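Local coordinates for protein AtxE2 (Asticcacaulis excentricus, PDB 5TXE) that hydrolyses the isopeptide bond of the lasso peptides Astexin-2 and Astexin-3, recognising their knotted shape and converting them to linear chains, at residues A[36-47]-A[390-399]; A[47-55]-A[369-377]. The protein carries 1 engineered substitution. One frame throughout, in Å; residues are numbered along the deposited sequence.

Overall arrangement
Contacts 1 and 2 lie where the beta-propeller of this prolyl oligopeptidase-family enzyme meets its alpha/beta-hydrolase domain. Along the chain the order is 36-47, 47-55, 369-377 and 390-399, so contact 2 is nested within contact 1; they share Ala47, and their centres lie about 15 Å apart. Contact 2 sets strand 48-49, part of the first propeller sheet, beside the last sheet, which contains strand 373-378. Contact 1 packs helix 40-44 and its flanks on the linker leading from strand 384-388 to strand 401-408 of the hydrolase sheet. Pro390 and Leu394 pack on Arg372 and Pro371, so the chain entering the propeller and the chain leaving it for the hydrolase domain are held side by side.

Contact 1. Residues A[36-47]-A[390-399]; sequences PPVTPEVLVRLA and PNPDLSRYRL
Asn391 pairs its side-chain amide with both backbone polar atoms of Ala47. Its OD1 accepts from Ala47 N at 2.9 Å, with the donor in the carbonyl plane on a lone pair, while ND2 gives a hydrogen to Ala47 O at 3.1 Å, approaching that carbonyl from above its plane. With CG turned anti to the carbonyl carbon (chi1 -69°), the amide is brought up to Ala47, and the two bonds fix which end is oxygen. An alanine at Asn391 is likely to leave Ala47 N without its acceptor and the linker without its double tie to 36-47. A third bond, at the far end, runs from Arg398 N to Pro36 O at 2.8 Å.

Between these polar ends lies the passage from propeller to hydrolase domain: 390-399 enters strand 401-408 of the hydrolase sheet, while the helix 40-44 facing it also touches helix 643-662 of that domain through Pro40, Glu41 and Leu43.

The apolar contacts centre on Tyr397. Val42 CG1 makes an off-centre CH-pi contact with its ring, 4.1 Å from the centroid, and Val42 CG2 comes near CE1. Val38 CG2 meets Tyr397 CB at 3.7 Å and also touches Leu399 CD2. Pro36 O sits at the ring edge, and Pro36 CG rests 3.9 Å from Tyr397 CD1. Further along, Leu46 CD2 lies against Leu394 CD2 and the Asn391 amide.

Contact 2. Residues A[47-55]-A[369-377]; sequences ADIGTMSAS and LQPRRLVTL
Asp48 and Arg372 mark the closest backbone approach, their CA atoms 6.0 Å apart where the chain changes direction between strand 370-371 and strand 373-378. From that bend Arg372 sends its side chain into the curve made by 49-52. CG lies anti to the backbone N (chi1 -153°) and the chain bends only at chi3, bringing the guanidinium edge up to three backbone carbonyls. Arg372 NH1 donates to Ile49 O at 2.8 Å and, with its other hydrogen, to Thr51 O at 2.8 Å; both oxygens lie in or close to the guanidinium plane. Arg372 NH2 reaches Met52 O at 3.1 Å, coming from above that carbonyl's plane. Between the carbonyl-bearing Ile49 and Thr51 stands Gly50, whose positive phi by itself favours glycine.

The two faces of the guanidinium are occupied differently. Over one stands Asp48 OD1, 3.4 Å from Arg372 NH1, a salt bridge that is electrostatic alone, since the N-H bonds all lie in the guanidinium plane and the oxygen stands above it. Over the opposite face Ala54 CB rests 3.6 Å from Arg372 CZ. Asp48 OD1 also accepts from a water that in turn accepts from Arg372 N, tying the carboxylate to the backbone of the bend. Glu366, salt-bridged to Arg372 NE, adds a second acidic neighbour, and the two acids probably offset the positive charge of this buried arginine. Beside the polar cluster, Ile49 CD1 touches Leu374 CD1 at 4.0 Å.

Next in the chain to this turn, Ser53 touches the bound lasso peptide, and the Met52 side chain is about 9 Å from that of His638, inferred to belong to the charge relay. The contact thus joins the first and last sheets of the propeller close to the active site.

Contact 1. Residues A[36-47]-A[390-399]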
ATOM      1  N   PRO A  36     -10.887 -12.937  24.566  1.00 43.44           N
ATOM      2  CA  PRO A  36      -9.885 -13.652  23.803  1.00 47.63           C
ATOM      3  C   PRO A  36      -8.821 -12.740  23.135  1.00 40.92           C
ATOM      4  O   PRO A  36      -9.046 -11.568  22.855  1.00 38.35           O
ATOM      5  CB  PRO A  36     -10.725 -14.414  22.753  1.00 49.63           C
ATOM      6  CG  PRO A  36     -11.931 -13.564  22.567  1.00 51.54           C
ATOM      7  CD  PRO A  36     -12.219 -12.990  23.931  1.00 46.01           C
ATOM      8  N   PRO A  37      -7.656 -13.301  22.896  1.00 41.68           N
ATOM      9  CA  PRO A  37      -6.552 -12.579  22.364  1.00 41.26           C
ATOM     10  C   PRO A  37      -6.709 -12.415  20.818  1.00 37.01           C
ATOM     11  O   PRO A  37      -7.422 -13.182  20.183  1.00 32.70           O
ATOM     12  CB  PRO A  37      -5.395 -13.487  22.752  1.00 47.43           C
ATOM     13  CG  PRO A  37      -5.966 -14.867  22.551  1.00 46.80           C
ATOM     14  CD  PRO A  37      -7.408 -14.759  22.917  1.00 45.26           C
ATOM     15  N   VAL A  38      -6.076 -11.396  20.234  1.00 35.63           N
ATOM     16  CA  VAL A  38      -5.981 -11.283  18.788  1.00 31.28           C
ATOM     17  C   VAL A  38      -4.828 -12.117  18.300  1.00 31.47           C
ATOM     18  O   VAL A  38      -3.645 -11.814  18.593  1.00 34.38           O
ATOM     19  CB  VAL A  38      -5.753  -9.854  18.357  1.00 37.04           C
ATOM     20  CG1 VAL A  38      -5.643  -9.768  16.841  1.00 38.84           C
ATOM     21  CG2 VAL A  38      -6.918  -8.999  18.807  1.00 41.95           C
ATOM     22  N   THR A  39      -5.179 -13.201  17.609  1.00 32.18           N
ATOM     23  CA  THR A  39      -4.209 -14.172  17.097  1.00 31.70           C
ATOM     24  C   THR A  39      -4.003 -14.008  15.597  1.00 30.22           C
ATOM     25  O   THR A  39      -4.722 -13.242  14.937  1.00 28.83           O
ATOM     26  CB  THR A  39      -4.700 -15.579  17.333  1.00 33.25           C
ATOM     27  OG1 THR A  39      -5.916 -15.737  16.632  1.00 29.25           O
ATOM     28  CG2 THR A  39      -4.922 -15.833  18.843  1.00 37.67           C
ATOM     29  N   PRO A  40      -2.992 -14.693  15.044  1.00 27.12           N
ATOM     30  CA  PRO A  40      -2.863 -14.607  13.575  1.00 28.92           C
ATOM     31  C   PRO A  40      -4.117 -15.062  12.816  1.00 25.51           C
ATOM     32  O   PRO A  40      -4.447 -14.485  11.819  1.00 23.17           O
ATOM     33  CB  PRO A  40      -1.706 -15.549  13.274  1.00 27.10           C
ATOM     34  CG  PRO A  40      -0.897 -15.538  14.538  1.00 27.31           C
ATOM     35  CD  PRO A  40      -1.927 -15.525  15.624  1.00 29.01           C
ATOM     36  N   GLU A  41      -4.823 -16.051  13.343  1.00 28.74           N
ATOM     37  CA  GLU A  41      -6.107 -16.563  12.778  1.00 30.87           C
ATOM     38  C   GLU A  41      -7.184 -15.476  12.763  1.00 28.41           C
ATOM     39  O   GLU A  41      -7.933 -15.363  11.815  1.00 28.71           O
ATOM     40  CB  GLU A  41      -6.573 -17.855  13.534  1.00 33.92           C
ATOM     41  CG  GLU A  41      -5.751 -19.156  13.220  1.00 39.10           C
ATOM     42  CD  GLU A  41      -4.307 -19.195  13.821  1.00 54.58           C
ATOM     43  OE1 GLU A  41      -4.008 -18.480  14.856  1.00 55.20           O
ATOM     44  OE2 GLU A  41      -3.419 -19.932  13.247  1.00 58.64           O
ATOM     45  N   VAL A  42      -7.216 -14.640  13.797  1.00 28.01           N
ATOM     46  CA  VAL A  42      -8.164 -13.542  13.852  1.00 27.05           C
ATOM     47  C   VAL A  42      -7.749 -12.449  12.865  1.00 25.34           C
ATOM     48  O   VAL A  42      -8.562 -11.970  12.093  1.00 23.93           O
ATOM     49  CB  VAL A  42      -8.287 -12.972  15.300  1.00 30.94           C
ATOM     50  CG1 VAL A  42      -9.247 -11.781  15.356  1.00 31.56           C
ATOM     51  CG2 VAL A  42      -8.784 -14.064  16.247  1.00 34.27           C
ATOM     52  N   LEU A  43      -6.466 -12.086  12.875  1.00 23.63           N
ATOM     53  CA  LEU A  43      -5.982 -10.975  12.058  1.00 22.99           C
ATOM     54  C   LEU A  43      -6.162 -11.232  10.565  1.00 25.06           C
ATOM     55  O   LEU A  43      -6.618 -10.373   9.814  1.00 22.07           O
ATOM     56  CB  LEU A  43      -4.512 -10.727  12.358  1.00 23.83           C
ATOM     57  CG  LEU A  43      -3.838  -9.611  11.583  1.00 24.62           C
ATOM     58  CD1 LEU A  43      -4.531  -8.288  11.911  1.00 25.24           C
ATOM     59  CD2 LEU A  43      -2.346  -9.529  11.903  1.00 23.54           C
ATOM     60  N   VAL A  44      -5.802 -12.423  10.111  1.00 24.48           N
ATOM     61  CA  VAL A  44      -5.876 -12.679   8.692  1.00 24.27           C
ATOM     62  C   VAL A  44      -7.326 -12.644   8.202  1.00 24.83           C
ATOM     63  O   VAL A  44      -7.576 -12.329   7.038  1.00 25.03           O
ATOM     64  CB  VAL A  44      -5.176 -14.000   8.300  1.00 27.36           C
ATOM     65  CG1 VAL A  44      -5.972 -15.211   8.753  1.00 28.73           C
ATOM     66  CG2 VAL A  44      -5.048 -14.115   6.781  1.00 31.79           C
ATOM     67  N   ARG A  45      -8.289 -12.913   9.084  1.00 24.63           N
ATOM     68  CA  ARG A  45      -9.689 -12.874   8.680  1.00 28.08           C
ATOM     69  C   ARG A  45     -10.373 -11.506   8.820  1.00 28.19           C
ATOM     70  O   ARG A  45     -11.553 -11.399   8.526  1.00 25.95           O
ATOM     71  CB  ARG A  45     -10.464 -13.885   9.510  1.00 31.80           C
ATOM     72  CG  ARG A  45     -10.128 -15.342   9.220  1.00 33.79           C
ATOM     73  CD  ARG A  45     -10.892 -16.245  10.179  1.00 31.57           C
ATOM     74  NE  ARG A  45     -10.860 -17.638   9.778  1.00 32.10           N
ATOM     75  CZ  ARG A  45      -9.883 -18.468  10.058  1.00 35.72           C
ATOM     76  NH1 ARG A  45      -8.815 -18.055  10.728  1.00 38.57           N
ATOM     77  NH2 ARG A  45      -9.970 -19.725   9.672  1.00 38.31           N
ATOM     78  N   LEU A  46      -9.686 -10.486   9.322  1.00 27.86           N
ATOM     79  CA  LEU A  46     -10.329  -9.118   9.414  1.00 27.25           C
ATOM     80  C   LEU A  46     -10.550  -8.571   8.032  1.00 26.98           C
ATOM     81  O   LEU A  46      -9.599  -8.450   7.238  1.00 27.81           O
ATOM     82  CB  LEU A  46      -9.486  -8.163  10.241  1.00 27.41           C
ATOM     83  CG  LEU A  46      -9.363  -8.517  11.734  1.00 29.94           C
ATOM     84  CD1 LEU A  46      -8.390  -7.613  12.477  1.00 31.76           C
ATOM     85  CD2 LEU A  46     -10.715  -8.457  12.419  1.00 32.04           C
ATOM     86  N   ALA A  47     -11.811  -8.293   7.707  1.00 24.23           N
ATOM     87  CA  ALA A  47     -12.196  -7.854   6.393  1.00 26.35           C
ATOM     88  C   ALA A  47     -11.651  -6.476   6.092  1.00 26.35           C
ATOM     89  O   ALA A  47     -11.186  -5.788   7.013  1.00 28.47           O
ATOM     90  CB  ALA A  47     -13.699  -7.827   6.298  1.00 30.11           C
ATOM     91  N   PRO A 390     -17.352  -3.712   8.684  1.00 36.81           N
ATOM     92  CA  PRO A 390     -17.465  -5.083   8.238  1.00 35.04           C
ATOM     93  C   PRO A 390     -16.850  -6.016   9.257  1.00 33.30           C
ATOM     94  O   PRO A 390     -16.954  -7.207   9.078  1.00 38.08           O
ATOM     95  CB  PRO A 390     -16.667  -5.099   6.914  1.00 34.18           C
ATOM     96  CG  PRO A 390     -15.631  -4.064   7.104  1.00 35.48           C
ATOM     97  CD  PRO A 390     -16.257  -3.006   7.988  1.00 38.11           C
ATOM     98  N   ASN A 391     -16.170  -5.516  10.284  1.00 29.45           N
ATOM     99  CA  ASN A 391     -15.709  -6.384  11.341  1.00 31.40           C
ATOM    100  C   ASN A 391     -16.542  -6.252  12.672  1.00 41.87           C
ATOM    101  O   ASN A 391     -17.215  -5.281  12.870  1.00 46.01           O
ATOM    102  CB  ASN A 391     -14.223  -6.123  11.544  1.00 31.16           C
ATOM    103  CG  ASN A 391     -13.390  -6.606  10.356  1.00 31.03           C
ATOM    104  OD1 ASN A 391     -13.385  -7.800  10.034  1.00 28.01           O
ATOM    105  ND2 ASN A 391     -12.717  -5.693   9.685  1.00 28.49           N
ATOM    106  N   PRO A 392     -16.532  -7.276  13.559  1.00 58.94           N
ATOM    107  CA  PRO A 392     -17.142  -6.934  14.862  1.00 56.69           C
ATOM    108  C   PRO A 392     -16.255  -5.924  15.495  1.00 62.39           C
ATOM    109  O   PRO A 392     -15.133  -5.679  14.995  1.00 53.51           O
ATOM    110  CB  PRO A 392     -17.049  -8.224  15.671  1.00 50.62           C
ATOM    111  CG  PRO A 392     -15.981  -9.048  15.020  1.00 56.26           C
ATOM    112  CD  PRO A 392     -16.010  -8.672  13.540  1.00 56.41           C
ATOM    113  N   ASP A 393     -16.768  -5.353  16.575  1.00 65.73           N
ATOM    114  CA  ASP A 393     -16.008  -4.476  17.471  1.00 73.50           C
ATOM    115  C   ASP A 393     -14.809  -5.231  18.119  1.00 70.56           C
ATOM    116  O   ASP A 393     -14.947  -6.239  18.808  1.00 64.25           O
ATOM    117  CB  ASP A 393     -16.963  -3.937  18.560  1.00 82.10           C
ATOM    118  CG  ASP A 393     -16.472  -2.652  19.222  1.00 89.12           C
ATOM    119  OD1 ASP A 393     -15.260  -2.482  19.470  1.00 90.54           O
ATOM    120  OD2 ASP A 393     -17.332  -1.805  19.520  1.00 88.81           O
ATOM    121  N   LEU A 394     -13.620  -4.708  17.937  1.00 73.11           N
ATOM    122  CA  LEU A 394     -12.459  -5.383  18.464  1.00 75.31           C
ATOM    123  C   LEU A 394     -12.269  -5.231  19.970  1.00 74.45           C
ATOM    124  O   LEU A 394     -11.367  -5.877  20.528  1.00 71.19           O
ATOM    125  CB  LEU A 394     -11.202  -4.878  17.747  1.00 78.35           C
ATOM    126  CG  LEU A 394     -11.086  -5.301  16.300  1.00 68.35           C
ATOM    127  CD1 LEU A 394      -9.796  -4.741  15.752  1.00 65.13           C
ATOM    128  CD2 LEU A 394     -11.104  -6.812  16.222  1.00 70.49           C
ATOM    129  N   SER A 395     -13.048  -4.375  20.641  1.00 69.33           N
ATOM    130  CA  SER A 395     -13.046  -4.394  22.127  1.00 72.36           C
ATOM    131  C   SER A 395     -13.618  -5.731  22.686  1.00 60.26           C
ATOM    132  O   SER A 395     -13.382  -6.032  23.852  1.00 58.56           O
ATOM    133  CB  SER A 395     -13.724  -3.160  22.755  1.00 74.80           C
ATOM    134  OG  SER A 395     -15.070  -3.039  22.337  1.00 84.50           O
ATOM    135  N   ARG A 396     -14.320  -6.532  21.861  1.00 55.79           N
ATOM    136  CA  ARG A 396     -14.487  -7.998  22.144  1.00 61.74           C
ATOM    137  C   ARG A 396     -13.187  -8.798  22.427  1.00 52.22           C
ATOM    138  O   ARG A 396     -13.228  -9.845  23.040  1.00 51.81           O
ATOM    139  CB  ARG A 396     -15.188  -8.675  20.983  1.00 73.26           C
ATOM    140  CG  ARG A 396     -16.612  -8.186  20.901  1.00 94.78           C
ATOM    141  CD  ARG A 396     -17.475  -8.890  19.870  1.00105.77           C
ATOM    142  NE  ARG A 396     -18.425  -7.933  19.299  1.00107.99           N
ATOM    143  CZ  ARG A 396     -19.182  -8.186  18.242  1.00101.20           C
ATOM    144  NH1 ARG A 396     -19.096  -9.374  17.643  1.00105.89           N
ATOM    145  NH2 ARG A 396     -20.012  -7.253  17.781  1.00 90.64           N
ATOM    146  N   TYR A 397     -12.039  -8.290  21.982  1.00 45.24           N
ATOM    147  CA  TYR A 397     -10.795  -8.991  22.114  1.00 42.78           C
ATOM    148  C   TYR A 397      -9.995  -8.242  23.155  1.00 41.58           C
ATOM    149  O   TYR A 397     -10.275  -7.099  23.409  1.00 36.19           O
ATOM    150  CB  TYR A 397     -10.080  -9.033  20.752  1.00 45.10           C
ATOM    151  CG  TYR A 397     -10.699 -10.001  19.766  1.00 42.87           C
ATOM    152  CD1 TYR A 397     -10.358 -11.352  19.765  1.00 45.76           C
ATOM    153  CD2 TYR A 397     -11.599  -9.566  18.843  1.00 47.78           C
ATOM    154  CE1 TYR A 397     -10.945 -12.241  18.877  1.00 46.25           C
ATOM    155  CE2 TYR A 397     -12.185 -10.436  17.936  1.00 50.33           C
ATOM    156  CZ  TYR A 397     -11.866 -11.767  17.957  1.00 45.75           C
ATOM    157  OH  TYR A 397     -12.480 -12.600  17.038  1.00 53.81           O
ATOM    158  N   ARG A 398      -9.023  -8.885  23.786  1.00 44.23           N
ATOM    159  CA  ARG A 398      -8.126  -8.172  24.688  1.00 48.56           C
ATOM    160  C   ARG A 398      -7.044  -7.539  23.841  1.00 44.03           C
ATOM    161  O   ARG A 398      -6.083  -8.195  23.429  1.00 48.45           O
ATOM    162  CB  ARG A 398      -7.527  -9.096  25.765  1.00 60.25           C
ATOM    163  CG  ARG A 398      -7.056  -8.349  27.025  1.00 68.65           C
ATOM    164  CD  ARG A 398      -7.183  -9.220  28.294  1.00 81.61           C
ATOM    165  NE  ARG A 398      -5.965  -9.596  29.060  1.00 84.43           N
ATOM    166  CZ  ARG A 398      -5.240  -8.748  29.796  1.00 81.35           C
ATOM    167  NH1 ARG A 398      -5.519  -7.440  29.791  1.00 78.65           N
ATOM    168  NH2 ARG A 398      -4.204  -9.199  30.498  1.00 72.80           N
ATOM    169  N   LEU A 399      -7.207  -6.253  23.608  1.00 39.63           N
ATOM    170  CA  LEU A 399      -6.349  -5.515  22.757  1.00 40.90           C
ATOM    171  C   LEU A 399      -5.072  -5.074  23.460  1.00 43.08           C
ATOM    172  O   LEU A 399      -5.088  -4.706  24.593  1.00 43.35           O
ATOM    173  CB  LEU A 399      -7.061  -4.306  22.213  1.00 42.43           C
ATOM    174  CG  LEU A 399      -8.244  -4.592  21.320  1.00 41.86           C
ATOM    175  CD1 LEU A 399      -8.833  -3.265  20.873  1.00 43.32           C
ATOM    176  CD2 LEU A 399      -7.877  -5.379  20.092  1.00 44.73           C
TER

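Contact 2. Residues A[47-55]-A[369-377]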
ATOM      1  N   ALA A  47     -11.811  -8.293   7.707  1.00 24.23           N
ATOM      2  CA  ALA A  47     -12.196  -7.854   6.393  1.00 26.35           C
ATOM      3  C   ALA A  47     -11.651  -6.476   6.092  1.00 26.35           C
ATOM      4  O   ALA A  47     -11.186  -5.788   7.013  1.00 28.47           O
ATOM      5  CB  ALA A  47     -13.699  -7.827   6.298  1.00 30.11           C
ATOM      6  N   ASP A  48     -11.646  -6.134   4.807  1.00 26.71           N
ATOM      7  CA  ASP A  48     -11.114  -4.870   4.322  1.00 28.09           C
ATOM      8  C   ASP A  48     -12.020  -4.317   3.204  1.00 28.94           C
ATOM      9  O   ASP A  48     -12.905  -5.012   2.680  1.00 24.86           O
ATOM     10  CB  ASP A  48      -9.659  -5.022   3.833  1.00 31.53           C
ATOM     11  CG  ASP A  48      -8.775  -3.734   4.115  1.00 38.12           C
ATOM     12  OD1 ASP A  48      -9.269  -2.662   4.637  1.00 35.70           O
ATOM     13  OD2 ASP A  48      -7.559  -3.787   3.775  1.00 38.05           O
ATOM     14  N   ILE A  49     -11.819  -3.041   2.903  1.00 27.36           N
ATOM     15  CA  ILE A  49     -12.537  -2.338   1.858  1.00 27.10           C
ATOM     16  C   ILE A  49     -11.537  -1.599   1.005  1.00 26.78           C
ATOM     17  O   ILE A  49     -10.765  -0.780   1.522  1.00 30.87           O
ATOM     18  CB  ILE A  49     -13.487  -1.295   2.478  1.00 29.57           C
ATOM     19  CG1 ILE A  49     -14.556  -1.987   3.309  1.00 30.24           C
ATOM     20  CG2 ILE A  49     -14.128  -0.464   1.391  1.00 32.61           C
ATOM     21  CD1 ILE A  49     -15.287  -1.066   4.274  1.00 30.61           C
ATOM     22  N   GLY A  50     -11.475  -1.937  -0.273  1.00 26.04           N
ATOM     23  CA  GLY A  50     -10.503  -1.304  -1.200  1.00 29.34           C
ATOM     24  C   GLY A  50      -9.084  -1.877  -1.115  1.00 31.15           C
ATOM     25  O   GLY A  50      -8.816  -2.804  -0.381  1.00 31.43           O
ATOM     26  N   THR A  51      -8.163  -1.300  -1.867  1.00 29.66           N
ATOM     27  CA  THR A  51      -6.802  -1.815  -1.936  1.00 27.42           C
ATOM     28  C   THR A  51      -6.132  -1.729  -0.583  1.00 29.92           C
ATOM     29  O   THR A  51      -6.499  -0.912   0.307  1.00 30.86           O
ATOM     30  CB  THR A  51      -5.992  -1.088  -3.079  1.00 29.16           C
ATOM     31  OG1 THR A  51      -4.764  -1.737  -3.348  1.00 27.22           O
ATOM     32  CG2 THR A  51      -5.714   0.364  -2.765  1.00 26.95           C
ATOM     33  N   MET A  52      -5.096  -2.528  -0.460  1.00 28.50           N
ATOM     34  CA  MET A  52      -4.411  -2.698   0.793  1.00 30.14           C
ATOM     35  C   MET A  52      -4.005  -1.388   1.425  1.00 26.84           C
ATOM     36  O   MET A  52      -4.269  -1.164   2.583  1.00 27.52           O
ATOM     37  CB  MET A  52      -3.149  -3.539   0.616  1.00 32.80           C
ATOM     38  CG  MET A  52      -3.486  -4.968   0.205  1.00 46.14           C
ATOM     39  SD  MET A  52      -2.028  -6.058   0.242  1.00 53.74           S
ATOM     40  CE  MET A  52      -1.092  -5.289   1.589  1.00 38.03           C
ATOM     41  N   SER A  53      -3.348  -0.549   0.660  1.00 27.30           N
ATOM     42  CA  SER A  53      -2.819   0.682   1.177  1.00 32.57           C
ATOM     43  C   SER A  53      -3.612   1.809   0.582  1.00 30.02           C
ATOM     44  O   SER A  53      -3.428   2.150  -0.553  1.00 38.45           O
ATOM     45  CB  SER A  53      -1.341   0.815   0.811  1.00 34.17           C
ATOM     46  OG  SER A  53      -0.887   2.111   1.129  1.00 40.34           O
ATOM     47  N   ALA A  54      -4.516   2.379   1.355  1.00 32.27           N
ATOM     48  CA  ALA A  54      -5.444   3.348   0.837  1.00 32.89           C
ATOM     49  C   ALA A  54      -5.184   4.700   1.445  1.00 33.36           C
ATOM     50  O   ALA A  54      -4.799   4.798   2.592  1.00 30.11           O
ATOM     51  CB  ALA A  54      -6.844   2.931   1.184  1.00 34.50           C
ATOM     52  N   SER A  55      -5.431   5.741   0.672  1.00 32.03           N
ATOM     53  CA  SER A  55      -5.266   7.088   1.192  1.00 30.04           C
ATOM     54  C   SER A  55      -6.462   7.966   0.789  1.00 29.46           C
ATOM     55  O   SER A  55      -7.528   7.475   0.342  1.00 30.76           O
ATOM     56  CB  SER A  55      -3.933   7.658   0.680  1.00 30.83           C
ATOM     57  OG  SER A  55      -4.014   7.847  -0.725  1.00 32.82           O
ATOM     58  N   LEU A 369      -6.253   0.900  16.259  1.00 28.32           N
ATOM     59  CA  LEU A 369      -7.017  -0.253  16.721  1.00 30.92           C
ATOM     60  C   LEU A 369      -8.366  -0.347  16.070  1.00 27.33           C
ATOM     61  O   LEU A 369      -9.196  -1.114  16.517  1.00 27.70           O
ATOM     62  CB  LEU A 369      -7.177  -0.241  18.233  1.00 33.72           C
ATOM     63  CG  LEU A 369      -5.859  -0.422  18.981  1.00 37.85           C
ATOM     64  CD1 LEU A 369      -6.097  -0.342  20.496  1.00 41.99           C
ATOM     65  CD2 LEU A 369      -5.183  -1.739  18.662  1.00 40.66           C
ATOM     66  N   GLN A 370      -8.532   0.319  14.941  1.00 27.87           N
ATOM     67  CA  GLN A 370      -9.783   0.283  14.180  1.00 28.98           C
ATOM     68  C   GLN A 370      -9.495  -0.054  12.739  1.00 28.69           C
ATOM     69  O   GLN A 370      -8.976   0.758  12.010  1.00 29.34           O
ATOM     70  CB  GLN A 370     -10.438   1.689  14.212  1.00 33.07           C
ATOM     71  CG  GLN A 370     -11.645   1.871  13.309  1.00 31.71           C
ATOM     72  CD  GLN A 370     -12.757   0.964  13.758  1.00 34.60           C
ATOM     73  OE1 GLN A 370     -13.277   1.170  14.826  1.00 33.93           O
ATOM     74  NE2 GLN A 370     -13.067  -0.101  12.985  1.00 35.71           N
ATOM     75  N   PRO A 371      -9.841  -1.255  12.303  1.00 31.68           N
ATOM     76  CA  PRO A 371      -9.691  -1.595  10.890  1.00 31.40           C
ATOM     77  C   PRO A 371     -10.632  -0.785  10.040  1.00 30.46           C
ATOM     78  O   PRO A 371     -11.572  -0.195  10.537  1.00 30.14           O
ATOM     79  CB  PRO A 371     -10.068  -3.079  10.781  1.00 30.82           C
ATOM     80  CG  PRO A 371     -10.432  -3.517  12.146  1.00 34.77           C
ATOM     81  CD  PRO A 371     -10.291  -2.387  13.128  1.00 35.20           C
ATOM     82  N   ARG A 372     -10.395  -0.806   8.755  1.00 24.91           N
ATOM     83  CA  ARG A 372     -11.118   0.015   7.880  1.00 30.34           C
ATOM     84  C   ARG A 372     -12.649  -0.208   7.959  1.00 32.94           C
ATOM     85  O   ARG A 372     -13.160  -1.340   7.862  1.00 34.72           O
ATOM     86  CB  ARG A 372     -10.614  -0.172   6.452  1.00 31.53           C
ATOM     87  CG  ARG A 372     -10.824   1.022   5.575  1.00 32.62           C
ATOM     88  CD  ARG A 372     -10.131   0.855   4.227  1.00 29.80           C
ATOM     89  NE  ARG A 372      -8.693   0.910   4.407  1.00 28.29           N
ATOM     90  CZ  ARG A 372      -7.822   0.389   3.557  1.00 31.32           C
ATOM     91  NH1 ARG A 372      -8.230  -0.220   2.447  1.00 32.14           N
ATOM     92  NH2 ARG A 372      -6.527   0.497   3.787  1.00 33.13           N
ATOM     93  N   ARG A 373     -13.360   0.910   8.101  1.00 28.88           N
ATOM     94  CA  ARG A 373     -14.791   0.923   8.139  1.00 30.15           C
ATOM     95  C   ARG A 373     -15.292   2.192   7.489  1.00 33.24           C
ATOM     96  O   ARG A 373     -14.501   3.095   7.151  1.00 31.28           O
ATOM     97  CB  ARG A 373     -15.218   0.909   9.593  1.00 29.95           C
ATOM     98  CG  ARG A 373     -14.746   2.122  10.319  1.00 31.11           C
ATOM     99  CD  ARG A 373     -15.405   2.301  11.652  1.00 30.89           C
ATOM    100  NE  ARG A 373     -14.793   3.428  12.313  1.00 31.10           N
ATOM    101  CZ  ARG A 373     -15.100   3.893  13.539  1.00 33.31           C
ATOM    102  NH1 ARG A 373     -16.035   3.338  14.307  1.00 34.05           N
ATOM    103  NH2 ARG A 373     -14.432   4.931  14.005  1.00 30.13           N
ATOM    104  N   LEU A 374     -16.595   2.250   7.297  1.00 32.62           N
ATOM    105  CA  LEU A 374     -17.231   3.469   6.818  1.00 35.59           C
ATOM    106  C   LEU A 374     -17.793   4.285   7.991  1.00 33.47           C
ATOM    107  O   LEU A 374     -18.317   3.746   8.948  1.00 32.70           O
ATOM    108  CB  LEU A 374     -18.346   3.162   5.853  1.00 36.83           C
ATOM    109  CG  LEU A 374     -18.080   2.936   4.364  1.00 40.42           C
ATOM    110  CD1 LEU A 374     -16.642   2.675   4.028  1.00 38.46           C
ATOM    111  CD2 LEU A 374     -18.998   1.879   3.832  1.00 40.83           C
ATOM    112  N   VAL A 375     -17.751   5.594   7.823  1.00 33.78           N
ATOM    113  CA  VAL A 375     -17.976   6.571   8.847  1.00 33.88           C
ATOM    114  C   VAL A 375     -18.631   7.757   8.164  1.00 34.67           C
ATOM    115  O   VAL A 375     -18.457   7.941   6.941  1.00 34.77           O
ATOM    116  CB  VAL A 375     -16.572   6.837   9.404  1.00 36.17           C
ATOM    117  CG1 VAL A 375     -16.023   8.221   9.195  1.00 37.27           C
ATOM    118  CG2 VAL A 375     -16.333   6.172  10.725  1.00 36.99           C
ATOM    119  N   THR A 376     -19.458   8.512   8.906  1.00 36.61           N
ATOM    120  CA  THR A 376     -19.946   9.832   8.416  1.00 41.09           C
ATOM    121  C   THR A 376     -19.369  10.941   9.238  1.00 36.30           C
ATOM    122  O   THR A 376     -19.226  10.837  10.431  1.00 41.20           O
ATOM    123  CB  THR A 376     -21.497   9.999   8.404  1.00 41.95           C
ATOM    124  OG1 THR A 376     -21.998   9.809   9.718  1.00 46.02           O
ATOM    125  CG2 THR A 376     -22.149   8.993   7.548  1.00 43.60           C
ATOM    126  N   LEU A 377     -18.971  11.993   8.581  1.00 38.58           N
ATOM    127  CA  LEU A 377     -18.396  13.113   9.276  1.00 42.80           C
ATOM    128  C   LEU A 377     -19.349  14.314   9.083  1.00 43.87           C
ATOM    129  O   LEU A 377     -19.647  14.710   7.958  1.00 45.76           O
ATOM    130  CB  LEU A 377     -17.030  13.374   8.688  1.00 45.04           C
ATOM    131  CG  LEU A 377     -15.935  13.886   9.610  1.00 57.29           C
ATOM    132  CD1 LEU A 377     -16.021  13.362  11.022  1.00 61.23           C
ATOM    133  CD2 LEU A 377     -14.598  13.456   9.072  1.00 61.55           C
TER
HETATM  134  O   HOH W   1      -8.287  -2.390   7.433  1.00 37.47           O